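PDB 5DMM: homocysteine S-methyltransferase from Escherichia coli, which catalyses zinc-dependent methyl transfer from S-methylmethionine, or less efficiently S-adenosylmethionine, to homocysteine, yielding methionine. Local coordinates for residues 63-72 against 116-127; 139-150 against 171-182. All coordinates share one frame; numbering follows the deposited sequence.

Contact 1: residues 63-72 against 116-127; sequences AQCAITASYQ and LLVAGSVGPYGA. With HCS (2-amino-4-mercapto-butyric acid), chain F.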
loop_
_atom_site.group_PDB
_atom_site.type_symbol
_atom_site.label_atom_id
_atom_site.label_comp_id
_atom_site.label_asym_id
_atom_site.label_seq_id
_atom_site.Cartn_x
_atom_site.Cartn_y
_atom_site.Cartn_z
ATOM N N ALA A 63 -5.892 -12.878 3.574
ATOM C CA ALA A 63 -4.802 -11.914 3.428
ATOM C C ALA A 63 -3.613 -12.324 4.283
ATOM O O ALA A 63 -3.778 -12.749 5.418
ATOM C CB ALA A 63 -5.265 -10.499 3.815
ATOM N N GLN A 64 -2.406 -12.190 3.740
ATOM C CA GLN A 64 -1.213 -12.467 4.521
ATOM C C GLN A 64 -0.446 -11.185 4.816
ATOM O O GLN A 64 0.587 -11.212 5.490
ATOM C CB GLN A 64 -0.329 -13.481 3.790
ATOM C CG GLN A 64 -1.078 -14.785 3.557
ATOM C CD GLN A 64 -0.508 -15.595 2.416
ATOM O OE1 GLN A 64 -0.799 -15.332 1.247
ATOM N NE2 GLN A 64 0.298 -16.592 2.747
ATOM N N CYS A 65 -0.970 -10.071 4.310
ATOM C CA CYS A 65 -0.406 -8.752 4.590
ATOM C C CYS A 65 -1.513 -7.717 4.742
ATOM O O CYS A 65 -2.330 -7.541 3.836
ATOM C CB CYS A 65 0.560 -8.326 3.474
ATOM S SG CYS A 65 1.459 -6.782 3.841
ATOM N N ALA A 66 -1.544 -7.036 5.888
ATOM C CA ALA A 66 -2.444 -5.912 6.079
ATOM C C ALA A 66 -1.770 -4.604 5.689
ATOM O O ALA A 66 -0.589 -4.402 5.973
ATOM C CB ALA A 66 -2.917 -5.837 7.543
ATOM N N ILE A 67 -2.512 -3.709 5.048
ATOM C CA ILE A 67 -1.974 -2.380 4.747
ATOM C C ILE A 67 -2.628 -1.374 5.687
ATOM O O ILE A 67 -3.844 -1.286 5.733
ATOM C CB ILE A 67 -2.209 -1.979 3.283
ATOM C CG1 ILE A 67 -1.542 -3.008 2.363
ATOM C CG2 ILE A 67 -1.663 -0.570 3.018
ATOM C CD1 ILE A 67 -1.796 -2.805 0.865
ATOM N N THR A 68 -1.817 -0.624 6.430
ATOM C CA THR A 68 -2.346 0.249 7.493
ATOM C C THR A 68 -3.157 1.415 6.938
ATOM O O THR A 68 -3.038 1.778 5.762
ATOM C CB THR A 68 -1.216 0.803 8.379
ATOM O OG1 THR A 68 -0.298 1.565 7.578
ATOM C CG2 THR A 68 -0.468 -0.342 9.052
ATOM N N ALA A 69 -3.988 2.006 7.800
ATOM C CA ALA A 69 -4.847 3.116 7.391
ATOM C C ALA A 69 -4.119 4.459 7.427
ATOM O O ALA A 69 -4.629 5.423 8.004
ATOM C CB ALA A 69 -6.083 3.167 8.289
ATOM N N SER A 70 -2.923 4.524 6.840
ATOM C CA SER A 70 -2.096 5.729 6.942
ATOM C C SER A 70 -1.887 6.428 5.599
ATOM O O SER A 70 -1.036 7.302 5.486
ATOM C CB SER A 70 -0.733 5.386 7.550
ATOM O OG SER A 70 -0.158 4.264 6.891
ATOM N N TYR A 71 -2.645 6.024 4.586
ATOM C CA TYR A 71 -2.485 6.552 3.225
ATOM C C TYR A 71 -2.502 8.082 3.151
ATOM O O TYR A 71 -1.757 8.695 2.359
ATOM C CB TYR A 71 -3.594 5.987 2.341
ATOM C CG TYR A 71 -3.574 6.472 0.908
ATOM C CD1 TYR A 71 -2.605 6.026 0.021
ATOM C CD2 TYR A 71 -4.536 7.366 0.445
ATOM C CE1 TYR A 71 -2.588 6.456 -1.289
ATOM C CE2 TYR A 71 -4.528 7.802 -0.864
ATOM C CZ TYR A 71 -3.557 7.337 -1.729
ATOM O OH TYR A 71 -3.542 7.769 -3.035
ATOM N N GLN A 72 -3.368 8.691 3.957
ATOM C CA GLN A 72 -3.483 10.146 4.009
ATOM C C GLN A 72 -3.165 10.683 5.406
ATOM O O GLN A 72 -3.547 11.798 5.762
ATOM C CB GLN A 72 -4.875 10.586 3.534
ATOM C CG GLN A 72 -4.895 10.771 2.006
ATOM C CD GLN A 72 -6.256 10.586 1.365
ATOM O OE1 GLN A 72 -7.042 9.727 1.769
ATOM N NE2 GLN A 72 -6.532 11.384 0.340
ATOM N N LEU A 116 2.396 -13.741 8.840
ATOM C CA LEU A 116 1.513 -12.637 8.470
ATOM C C LEU A 116 2.282 -11.315 8.609
ATOM O O LEU A 116 3.050 -11.126 9.559
ATOM C CB LEU A 116 0.248 -12.612 9.341
ATOM C CG LEU A 116 -0.653 -13.849 9.348
ATOM C CD1 LEU A 116 -1.872 -13.609 10.220
ATOM C CD2 LEU A 116 -1.082 -14.236 7.932
ATOM N N LEU A 117 2.072 -10.408 7.663
ATOM C CA LEU A 117 2.807 -9.154 7.631
ATOM C C LEU A 117 1.903 -7.943 7.877
ATOM O O LEU A 117 0.670 -8.018 7.717
ATOM C CB LEU A 117 3.520 -8.999 6.292
ATOM C CG LEU A 117 4.544 -10.090 5.954
ATOM C CD1 LEU A 117 5.081 -9.893 4.553
ATOM C CD2 LEU A 117 5.667 -10.096 6.983
ATOM N N VAL A 118 2.528 -6.841 8.287
ATOM C CA VAL A 118 1.869 -5.541 8.343
ATOM C C VAL A 118 2.674 -4.547 7.496
ATOM O O VAL A 118 3.866 -4.332 7.736
ATOM C CB VAL A 118 1.747 -5.014 9.790
ATOM C CG1 VAL A 118 1.145 -3.599 9.810
ATOM C CG2 VAL A 118 0.919 -5.962 10.648
ATOM N N ALA A 119 2.038 -3.954 6.496
ATOM C CA ALA A 119 2.724 -2.979 5.664
ATOM C C ALA A 119 2.208 -1.592 5.982
ATOM O O ALA A 119 0.999 -1.373 5.981
ATOM C CB ALA A 119 2.530 -3.298 4.195
ATOM N N GLY A 120 3.117 -0.651 6.234
ATOM C CA GLY A 120 2.708 0.720 6.519
ATOM C C GLY A 120 2.426 1.485 5.235
ATOM O O GLY A 120 3.307 1.624 4.381
ATOM N N SER A 121 1.201 1.982 5.090
ATOM C CA SER A 121 0.830 2.702 3.879
ATOM C C SER A 121 1.485 4.082 3.797
ATOM O O SER A 121 1.351 4.918 4.709
ATOM C CB SER A 121 -0.676 2.872 3.783
ATOM O OG SER A 121 -0.956 3.740 2.707
ATOM N N VAL A 122 2.178 4.307 2.684
ATOM C CA VAL A 122 2.758 5.595 2.344
ATOM C C VAL A 122 2.141 6.101 1.048
ATOM O O VAL A 122 2.468 5.618 -0.045
ATOM C CB VAL A 122 4.289 5.494 2.198
ATOM C CG1 VAL A 122 4.876 6.763 1.564
ATOM C CG2 VAL A 122 4.918 5.226 3.557
ATOM N N GLY A 123 1.225 7.055 1.168
ATOM C CA GLY A 123 0.555 7.587 -0.007
ATOM C C GLY A 123 1.336 8.742 -0.598
ATOM O O GLY A 123 2.238 9.288 0.054
ATOM N N PRO A 124 0.984 9.141 -1.829
ATOM C CA PRO A 124 1.723 10.200 -2.525
ATOM C C PRO A 124 1.363 11.588 -2.020
ATOM O O PRO A 124 0.324 11.762 -1.391
ATOM C CB PRO A 124 1.275 10.036 -3.981
ATOM C CG PRO A 124 -0.144 9.519 -3.863
ATOM C CD PRO A 124 -0.137 8.619 -2.638
ATOM N N TYR A 125 2.213 12.556 -2.341
ATOM C CA TYR A 125 1.972 13.966 -2.058
ATOM C C TYR A 125 0.648 14.416 -2.686
ATOM O O TYR A 125 -0.083 15.226 -2.119
ATOM C CB TYR A 125 3.152 14.797 -2.577
ATOM C CG TYR A 125 3.064 16.268 -2.261
ATOM C CD1 TYR A 125 3.348 16.744 -0.986
ATOM C CD2 TYR A 125 2.700 17.188 -3.240
ATOM C CE1 TYR A 125 3.270 18.093 -0.694
ATOM C CE2 TYR A 125 2.621 18.539 -2.955
ATOM C CZ TYR A 125 2.908 18.984 -1.684
ATOM O OH TYR A 125 2.830 20.328 -1.400
ATOM N N GLY A 126 0.324 13.849 -3.842
ATOM C CA GLY A 126 -0.923 14.155 -4.518
ATOM C C GLY A 126 -2.181 13.900 -3.706
ATOM O O GLY A 126 -3.181 14.603 -3.869
ATOM N N ALA A 127 -2.135 12.890 -2.841
ATOM C CA ALA A 127 -3.278 12.548 -2.005
ATOM C C ALA A 127 -3.489 13.621 -0.938
ATOM O O ALA A 127 -4.613 13.874 -0.509
ATOM C CB ALA A 127 -3.083 11.184 -1.365
HETATM N N HCS F . -5.470 3.793 1.093
HETATM C CA HCS F . -5.336 2.689 0.163
HETATM C CB HCS F . -4.844 3.212 -1.180
HETATM C CG HCS F . -5.838 4.200 -1.779
HETATM S SD HCS F . -5.395 4.534 -3.502
HETATM C C HCS F . -4.351 1.696 0.705
HETATM O OXT HCS F . -3.788 1.946 1.792
HETATM O O HCS F . -4.128 0.656 0.047
HETATM O O HOH W 1 -0.487 11.071 1.372
#
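The Tyr71 ring carries the bound homocysteine on one face, HCS CG standing 3.8 Å above the plane over its centre, while Ser121 OG lies in plane at the edge; CD of Pro124 and CB of Ala127 approach obliquely. This is the homocysteine pocket at the C-terminal ends of two neighbouring parallel strands, 65-67 and 117-122, of the TIM barrel. CG of Tyr71 is anti to the backbone N (chi1 179°), which carries the ring along Gly123 and Pro124 to the ligand; its hydroxyl goes on to bond Glu134. An alanine in place of Tyr71 would remove the surface under the ligand's CG and is likely to leave homocysteine looser and Glu134 without its hydroxyl partner. Ile67 and Ser121 also line the pocket, CG2 of Ile67 lying 3.5 Å from HCS OXT, and Ser121 OG bonds to Glu168.

Toward the N-terminal ends of the strands they pair in parallel register, Cys65 with Leu117 through Ile67 with Ala119. Of the four backbone bonds, Ala119 N to Ala66 O is short at 2.7 Å and nearly straight (174°). Cys65 SG packs against CB of Ala119 and Leu117; on the face of Val118, CG2 of Thr68 touches CG1 of Val118, the side chains crossing at about a right angle. A water donates to both Tyr71 O and Pro124 O, and Gln72 NE2 bonds Ala127 O from above the carbonyl plane. Thr68 OG1 donates to Ser70 OG, which in turn donates to Ser121 O at 2.7 Å, in the carbonyl plane on a lone pair.

Contact 2: residues 139-150 against 171-182; sequences YHCSVEAFQAFH and PNFSEIEALAEL. With ZN (zinc ion), chain D.
A carboxylate shared by two donors is the heart of this helix-helix contact: Glu175 accepts from Tyr139 OH through OE1 (2.6 Å) and from His150 NE2 through OE2 (2.7 Å). The tyrosine comes on the syn side, 18° out of the carboxylate plane, with its ring turned steeply against that plane; the histidine uses the anti lone pair and keeps the oxygen close to its own ring plane. With CG anti to the backbone N (chi1 173°) and the chain extended beyond it, Glu175 reaches between both partners. These bonds, and a third to OE2 from Tyr125 N, would probably favour its ionised form.

The Phe146 ring is sandwiched: CB of Cys141 sits over the centre of one face, and CB of Glu175 makes a CH-pi contact with the other, 3.7 Å from the centroid. Ser174 OG meets its edge. His150 is packed on both faces, by Leu179 CD1 and by its neighbour Phe149.

Helices 143-159 and 173-183 lie on the outside of the TIM barrel, joined through strand 164-170; their segments cross at -62° with axes 8.9 Å apart. Ala178, with only a CB between the helices, is consistent with this approach, touching Phe146 CB at 3.6 Å. Asn172 caps the second helix: its OD1 takes Glu175 N and the Ser174 hydroxyl. Ser142 caps the first through Ala145 N, and Glu144 OE1, on the second residue of that helix, binds at 2.1 Å, with two waters, a zinc ion distinct from the one held by Cys229 and Cys295. Gln147 NE2 donates to Ala178 O at 3.2 Å, in the carbonyl plane on a lone pair, and to a water that also bonds Glu181 OE1; Glu181 OE2 bonds the Tyr219 hydroxyl.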
loop_
_atom_site.group_PDB
_atom_site.type_symbol
_atom_site.label_atom_id
_atom_site.label_comp_id
_atom_site.label_asym_id
_atom_site.label_seq_id
_atom_site.Cartn_x
_atom_site.Cartn_y
_atom_site.Cartn_z
ATOM N N TYR A 139 2.639 17.765 -10.086
ATOM C CA TYR A 139 2.958 18.683 -9.015
ATOM C C TYR A 139 4.470 18.754 -8.853
ATOM O O TYR A 139 5.206 17.864 -9.323
ATOM C CB TYR A 139 2.275 18.272 -7.716
ATOM C CG TYR A 139 2.326 16.801 -7.334
ATOM C CD1 TYR A 139 1.184 16.008 -7.415
ATOM C CD2 TYR A 139 3.492 16.219 -6.837
ATOM C CE1 TYR A 139 1.207 14.676 -7.038
ATOM C CE2 TYR A 139 3.521 14.875 -6.457
ATOM C CZ TYR A 139 2.373 14.121 -6.555
ATOM O OH TYR A 139 2.377 12.812 -6.147
ATOM N N HIS A 140 4.935 19.826 -8.217
ATOM C CA HIS A 140 6.358 20.135 -8.202
ATOM C C HIS A 140 6.850 20.466 -6.797
ATOM O O HIS A 140 6.395 21.434 -6.187
ATOM C CB HIS A 140 6.655 21.301 -9.150
ATOM C CG HIS A 140 6.278 21.030 -10.575
ATOM N ND1 HIS A 140 7.114 20.380 -11.455
ATOM C CD2 HIS A 140 5.148 21.310 -11.265
ATOM C CE1 HIS A 140 6.520 20.275 -12.630
ATOM N NE2 HIS A 140 5.325 20.833 -12.541
ATOM N N CYS A 141 7.771 19.648 -6.295
ATOM C CA CYS A 141 8.407 19.878 -5.006
ATOM C C CYS A 141 9.896 19.602 -5.147
ATOM O O CYS A 141 10.298 18.749 -5.944
ATOM C CB CYS A 141 7.815 18.975 -3.915
ATOM S SG CYS A 141 6.037 19.181 -3.597
ATOM N N SER A 142 10.717 20.306 -4.372
ATOM C CA SER A 142 12.137 19.973 -4.313
ATOM C C SER A 142 12.300 18.593 -3.685
ATOM O O SER A 142 11.367 18.096 -3.051
ATOM C CB SER A 142 12.913 21.017 -3.505
ATOM O OG SER A 142 12.435 21.067 -2.177
ATOM N N VAL A 143 13.463 17.974 -3.863
ATOM C CA VAL A 143 13.722 16.700 -3.203
ATOM C C VAL A 143 13.538 16.871 -1.704
ATOM O O VAL A 143 12.916 16.040 -1.050
ATOM C CB VAL A 143 15.141 16.165 -3.484
ATOM C CG1 VAL A 143 15.411 14.913 -2.665
ATOM C CG2 VAL A 143 15.332 15.891 -4.955
ATOM N N GLU A 144 14.055 17.972 -1.164
ATOM C CA GLU A 144 13.956 18.236 0.270
ATOM C C GLU A 144 12.519 18.373 0.745
ATOM O O GLU A 144 12.176 17.939 1.855
ATOM C CB GLU A 144 14.714 19.513 0.638
ATOM C CG GLU A 144 16.203 19.416 0.458
ATOM C CD GLU A 144 16.672 20.036 -0.842
ATOM O OE1 GLU A 144 16.020 19.807 -1.886
ATOM O OE2 GLU A 144 17.692 20.761 -0.815
ATOM N N ALA A 145 11.687 19.008 -0.078
ATOM C CA ALA A 145 10.285 19.215 0.272
ATOM C C ALA A 145 9.525 17.891 0.269
ATOM O O ALA A 145 8.742 17.619 1.177
ATOM C CB ALA A 145 9.624 20.207 -0.688
ATOM N N PHE A 146 9.749 17.084 -0.762
ATOM C CA PHE A 146 9.163 15.741 -0.794
ATOM C C PHE A 146 9.611 14.955 0.430
ATOM O O PHE A 146 8.807 14.297 1.090
ATOM C CB PHE A 146 9.582 14.973 -2.057
ATOM C CG PHE A 146 8.766 15.296 -3.284
ATOM C CD1 PHE A 146 7.382 15.379 -3.225
ATOM C CD2 PHE A 146 9.396 15.479 -4.511
ATOM C CE1 PHE A 146 6.637 15.656 -4.376
ATOM C CE2 PHE A 146 8.662 15.761 -5.661
ATOM C CZ PHE A 146 7.286 15.848 -5.595
ATOM N N GLN A 147 10.910 15.005 0.713
ATOM C CA GLN A 147 11.446 14.240 1.829
ATOM C C GLN A 147 10.918 14.767 3.168
ATOM O O GLN A 147 10.601 13.973 4.059
ATOM C CB GLN A 147 12.977 14.231 1.772
ATOM C CG GLN A 147 13.514 13.364 0.631
ATOM C CD GLN A 147 15.020 13.320 0.552
ATOM O OE1 GLN A 147 15.706 14.207 1.066
ATOM N NE2 GLN A 147 15.554 12.291 -0.113
ATOM N N ALA A 148 10.787 16.084 3.311
ATOM C CA ALA A 148 10.199 16.648 4.533
ATOM C C ALA A 148 8.736 16.237 4.710
ATOM O O ALA A 148 8.267 16.037 5.839
ATOM C CB ALA A 148 10.315 18.169 4.530
ATOM N N PHE A 149 8.012 16.125 3.596
ATOM C CA PHE A 149 6.615 15.692 3.622
ATOM C C PHE A 149 6.497 14.247 4.085
ATOM O O PHE A 149 5.643 13.917 4.904
ATOM C CB PHE A 149 5.966 15.847 2.238
ATOM C CG PHE A 149 4.630 15.157 2.102
ATOM C CD1 PHE A 149 3.475 15.737 2.602
ATOM C CD2 PHE A 149 4.529 13.941 1.456
ATOM C CE1 PHE A 149 2.244 15.113 2.472
ATOM C CE2 PHE A 149 3.293 13.305 1.313
ATOM C CZ PHE A 149 2.153 13.891 1.824
ATOM N N HIS A 150 7.370 13.390 3.561
ATOM C CA HIS A 150 7.266 11.960 3.811
ATOM C C HIS A 150 7.950 11.469 5.086
ATOM O O HIS A 150 7.524 10.476 5.667
ATOM C CB HIS A 150 7.860 11.191 2.632
ATOM C CG HIS A 150 6.950 11.085 1.456
ATOM N ND1 HIS A 150 5.774 10.361 1.488
ATOM C CD2 HIS A 150 7.031 11.619 0.214
ATOM C CE1 HIS A 150 5.186 10.437 0.306
ATOM N NE2 HIS A 150 5.925 11.198 -0.481
ATOM N N PRO A 171 2.328 8.584 -8.599
ATOM C CA PRO A 171 2.164 9.055 -9.978
ATOM C C PRO A 171 3.341 9.851 -10.526
ATOM O O PRO A 171 3.358 10.147 -11.720
ATOM C CB PRO A 171 0.957 9.971 -9.863
ATOM C CG PRO A 171 1.187 10.638 -8.504
ATOM C CD PRO A 171 1.888 9.605 -7.629
ATOM N N ASN A 172 4.283 10.206 -9.656
ATOM C CA ASN A 172 5.297 11.214 -9.940
ATOM C C ASN A 172 6.714 10.675 -9.746
ATOM O O ASN A 172 7.070 10.197 -8.665
ATOM C CB ASN A 172 5.052 12.438 -9.041
ATOM C CG ASN A 172 6.036 13.562 -9.290
ATOM O OD1 ASN A 172 7.201 13.476 -8.902
ATOM N ND2 ASN A 172 5.560 14.637 -9.920
ATOM N N PHE A 173 7.514 10.750 -10.807
ATOM C CA PHE A 173 8.867 10.195 -10.835
ATOM C C PHE A 173 9.817 10.899 -9.882
ATOM O O PHE A 173 10.600 10.240 -9.189
ATOM C CB PHE A 173 9.419 10.260 -12.264
ATOM C CG PHE A 173 10.706 9.515 -12.464
ATOM C CD1 PHE A 173 10.869 8.227 -11.988
ATOM C CD2 PHE A 173 11.746 10.093 -13.177
ATOM C CE1 PHE A 173 12.064 7.532 -12.193
ATOM C CE2 PHE A 173 12.942 9.405 -13.388
ATOM C CZ PHE A 173 13.099 8.123 -12.890
ATOM N N SER A 174 9.763 12.228 -9.836
ATOM C CA SER A 174 10.687 12.957 -8.972
ATOM C C SER A 174 10.401 12.615 -7.508
ATOM O O SER A 174 11.323 12.496 -6.705
ATOM C CB SER A 174 10.605 14.474 -9.216
ATOM O OG SER A 174 9.385 15.022 -8.747
ATOM N N GLU A 175 9.130 12.409 -7.170
ATOM C CA GLU A 175 8.778 12.007 -5.807
ATOM C C GLU A 175 9.235 10.564 -5.528
ATOM O O GLU A 175 9.704 10.248 -4.437
ATOM C CB GLU A 175 7.271 12.158 -5.575
ATOM C CG GLU A 175 6.784 11.593 -4.243
ATOM C CD GLU A 175 5.288 11.751 -4.049
ATOM O OE1 GLU A 175 4.541 11.793 -5.054
ATOM O OE2 GLU A 175 4.860 11.840 -2.880
ATOM N N ILE A 176 9.125 9.694 -6.526
ATOM C CA ILE A 176 9.606 8.326 -6.378
ATOM C C ILE A 176 11.107 8.314 -6.068
ATOM O O ILE A 176 11.556 7.579 -5.182
ATOM C CB ILE A 176 9.289 7.489 -7.642
ATOM C CG1 ILE A 176 7.777 7.183 -7.683
ATOM C CG2 ILE A 176 10.107 6.207 -7.643
ATOM C CD1 ILE A 176 7.278 6.686 -9.034
ATOM N N GLU A 177 11.880 9.141 -6.774
ATOM C CA GLU A 177 13.315 9.275 -6.505
ATOM C C GLU A 177 13.590 9.751 -5.081
ATOM O O GLU A 177 14.417 9.183 -4.369
ATOM C CB GLU A 177 13.961 10.260 -7.484
ATOM C CG GLU A 177 13.719 9.966 -8.944
ATOM C CD GLU A 177 14.158 11.106 -9.845
ATOM O OE1 GLU A 177 14.956 11.963 -9.395
ATOM O OE2 GLU A 177 13.700 11.147 -11.007
ATOM N N ALA A 178 12.896 10.812 -4.690
ATOM C CA ALA A 178 13.024 11.389 -3.349
ATOM C C ALA A 178 12.729 10.354 -2.271
ATOM O O ALA A 178 13.448 10.243 -1.267
ATOM C CB ALA A 178 12.093 12.586 -3.195
ATOM N N LEU A 179 11.683 9.572 -2.500
ATOM C CA LEU A 179 11.283 8.516 -1.575
ATOM C C LEU A 179 12.302 7.368 -1.498
ATOM O O LEU A 179 12.583 6.861 -0.414
ATOM C CB LEU A 179 9.906 7.975 -1.988
ATOM C CG LEU A 179 8.928 7.436 -0.950
ATOM C CD1 LEU A 179 8.763 8.393 0.202
ATOM C CD2 LEU A 179 7.562 7.174 -1.607
ATOM N N ALA A 180 12.847 6.945 -2.635
ATOM C CA ALA A 180 13.870 5.900 -2.625
ATOM C C ALA A 180 15.119 6.398 -1.896
ATOM O O ALA A 180 15.740 5.659 -1.124
ATOM C CB ALA A 180 14.218 5.462 -4.051
ATOM N N GLU A 181 15.474 7.654 -2.135
ATOM C CA GLU A 181 16.593 8.275 -1.424
ATOM C C GLU A 181 16.343 8.315 0.087
ATOM O O GLU A 181 17.205 7.956 0.887
ATOM C CB GLU A 181 16.836 9.693 -1.945
ATOM C CG GLU A 181 17.515 9.762 -3.306
ATOM C CD GLU A 181 19.018 9.567 -3.217
ATOM O OE1 GLU A 181 19.709 10.468 -2.671
ATOM O OE2 GLU A 181 19.507 8.515 -3.696
ATOM N N LEU A 182 15.151 8.766 0.460
ATOM C CA LEU A 182 14.746 8.836 1.865
ATOM C C LEU A 182 14.903 7.500 2.604
ATOM O O LEU A 182 15.364 7.462 3.746
ATOM C CB LEU A 182 13.298 9.319 1.967
ATOM C CG LEU A 182 12.721 9.409 3.385
ATOM C CD1 LEU A 182 13.564 10.329 4.269
ATOM C CD2 LEU A 182 11.281 9.897 3.341
HETATM ZN ZN ZN D . 16.824 20.497 -3.674
HETATM O O HOH W 2 8.602 17.719 -8.593
HETATM O O HOH W 3 15.467 19.869 -5.703
HETATM O O HOH W 4 18.551 12.600 -0.538
HETATM O O HOH W 5 16.742 22.596 -3.703
#

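How the contacts relate
The two contacts follow one another along the chain, contact 1 closing before contact 2 opens, and their centres lie about 18 Å apart within one TIM barrel. Contact 1 is near the centre of the chain, on strands 65-67 and 117-122; the centre of contact 2 lies about 17 Å from the centre of the chain, between helices 143-159 and 173-183, with strand 164-170, the neighbour of 117-122, linking them. They meet where 116-127 leaves its strand: Tyr125 CE2 lies 3.5 Å from Cys141 SG, and Gly123 O packs against His150 CE1. The turn after the homocysteine-binding strand 117-122 thus lies against the paired helices 143-159 and 173-183.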